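Local coordinates for glycogen synthase (Cyanobacterium sp. CLg1, PDB 6GNF), which belongs to the glycogen and starch synthase family of glycosyltransferases, built from two Rossmann-like domains, at residues K472-K477 with L488-D493. Sequence-based numbering, arbitrary orientation.
Sequences KIPMPK and LQQGVD
Pro474 sets its ring against the helix at Gly491, with CD 3.7 Å from Gly491 CA and equally near Gly491 N, so the ring rests on bare main chain, glycine having no side chain to hold it off. The backbones are correspondingly close: the CA atoms of Ile473 and Gly491 lie 4.6 Å apart. Ile473 reaches the same glycine with both of its branches. Its CG2, anti to the backbone N, stands 4.2 Å from Gly491 CA. The other branch leaves with CG1 anti to the carbonyl carbon (chi1 -49°), and a further turn at chi2 of -61° swings its terminal methyl towards the helix. There Ile473 CD1 lies 3.6 Å from Gly491 O, a methyl resting on a carbonyl oxygen in van der Waals contact. Topologically, 472-477 belongs to the irregular link between strand 468-469, an outermost strand of the six-stranded parallel sheet, and helix 485-503; the chain thus folds back on the helix it is about to enter, within the Rossmann-like C-terminal half expected of a GT-B glycosyltransferase. Ile473 is buried, and besides Gly491 it touches Val367 of helix 365-370 and Ala494 further along helix 485-503. On the more exposed flank of the proline, Gln490 runs obliquely past the ring. CG lies beside the backbone N (chi1 -61°), and the extended chain beyond it carries the amide along the ring. Two separated points of the glutamine thereby meet one ring atom: Pro474 CG is 3.9 Å from Gln490 CB and 3.9 Å from Gln490 NE2. The amide therefore meets the proline through its nitrogen end, against a carbon that cannot accept a hydrogen bond. The polar contact of the proline lies outside the two segments: Pro474 O accepts a hydrogen bond from Arg432 NE.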
# COMPACT_ATOMS: atom_id res chain seq x y z
N LYS A 472 21.13 -6.68 -0.68
CA LYS A 472 20.38 -5.66 0.05
C LYS A 472 20.68 -4.25 -0.46
O LYS A 472 21.82 -3.90 -0.69
CB LYS A 472 20.74 -5.74 1.54
CG LYS A 472 19.93 -4.83 2.44
CD LYS A 472 20.49 -4.85 3.85
CE LYS A 472 19.75 -3.87 4.75
NZ LYS A 472 18.33 -4.28 4.95
N ILE A 473 19.63 -3.45 -0.64
CA ILE A 473 19.78 -2.05 -1.03
C ILE A 473 19.86 -1.24 0.26
O ILE A 473 18.87 -1.15 0.98
CB ILE A 473 18.59 -1.55 -1.88
CG1 ILE A 473 18.28 -2.52 -3.03
CG2 ILE A 473 18.87 -0.15 -2.42
CD1 ILE A 473 19.41 -2.74 -4.02
N PRO A 474 21.03 -0.65 0.56
CA PRO A 474 21.20 -0.06 1.89
C PRO A 474 20.36 1.19 2.11
O PRO A 474 20.16 1.98 1.18
CB PRO A 474 22.69 0.26 1.95
CG PRO A 474 23.13 0.38 0.53
CD PRO A 474 22.21 -0.45 -0.30
N MET A 475 19.86 1.35 3.33
CA MET A 475 19.06 2.50 3.72
C MET A 475 19.96 3.70 4.00
O MET A 475 21.13 3.52 4.29
CB MET A 475 18.26 2.18 4.99
CG MET A 475 17.02 1.33 4.77
SD MET A 475 15.62 2.29 4.16
CE MET A 475 15.07 3.12 5.65
N PRO A 476 19.39 4.92 3.97
CA PRO A 476 20.14 6.09 4.44
C PRO A 476 20.53 5.92 5.91
O PRO A 476 19.79 5.28 6.65
CB PRO A 476 19.15 7.25 4.27
CG PRO A 476 18.04 6.73 3.40
CD PRO A 476 18.00 5.25 3.63
N LYS A 477 21.67 6.48 6.34
CA LYS A 477 22.12 6.31 7.73
C LYS A 477 21.10 6.81 8.76
O LYS A 477 21.07 6.29 9.88
CB LYS A 477 23.49 6.96 7.96
CG LYS A 477 24.62 6.15 7.35
CD LYS A 477 26.02 6.67 7.58
CE LYS A 477 26.63 6.27 8.91
NZ LYS A 477 26.69 4.82 9.20
N LEU A 488 24.44 4.98 -2.11
CA LEU A 488 23.75 4.88 -3.40
C LEU A 488 24.47 3.92 -4.33
O LEU A 488 23.84 3.12 -5.02
CB LEU A 488 23.65 6.27 -4.05
CG LEU A 488 22.88 6.39 -5.37
CD1 LEU A 488 21.43 5.95 -5.21
CD2 LEU A 488 22.94 7.82 -5.88
N GLN A 489 25.80 4.01 -4.35
CA GLN A 489 26.59 3.18 -5.25
C GLN A 489 26.64 1.72 -4.79
O GLN A 489 26.74 0.81 -5.60
CB GLN A 489 28.00 3.76 -5.41
CG GLN A 489 28.59 3.58 -6.80
CD GLN A 489 27.71 4.13 -7.91
OE1 GLN A 489 27.53 3.49 -8.95
NE2 GLN A 489 27.13 5.31 -7.68
N GLN A 490 26.53 1.49 -3.48
CA GLN A 490 26.42 0.14 -2.95
C GLN A 490 25.12 -0.50 -3.39
O GLN A 490 25.08 -1.69 -3.72
CB GLN A 490 26.48 0.14 -1.43
CG GLN A 490 27.78 0.70 -0.87
CD GLN A 490 27.99 0.34 0.59
OE1 GLN A 490 29.12 0.19 1.03
NE2 GLN A 490 26.90 0.20 1.34
N GLY A 491 24.05 0.29 -3.39
CA GLY A 491 22.75 -0.14 -3.90
C GLY A 491 22.82 -0.52 -5.36
O GLY A 491 22.29 -1.55 -5.77
N VAL A 492 23.48 0.33 -6.16
CA VAL A 492 23.67 0.06 -7.59
C VAL A 492 24.30 -1.31 -7.79
O VAL A 492 23.76 -2.15 -8.51
CB VAL A 492 24.53 1.16 -8.26
CG1 VAL A 492 25.03 0.72 -9.63
CG2 VAL A 492 23.74 2.45 -8.38
N ASP A 493 25.41 -1.54 -7.10
CA ASP A 493 26.13 -2.81 -7.20
C ASP A 493 25.25 -3.98 -6.71
O ASP A 493 25.20 -5.04 -7.33
CB ASP A 493 27.43 -2.74 -6.39
CG ASP A 493 28.43 -1.72 -6.97
OD1 ASP A 493 28.36 -1.40 -8.18
OD2 ASP A 493 29.29 -1.23 -6.21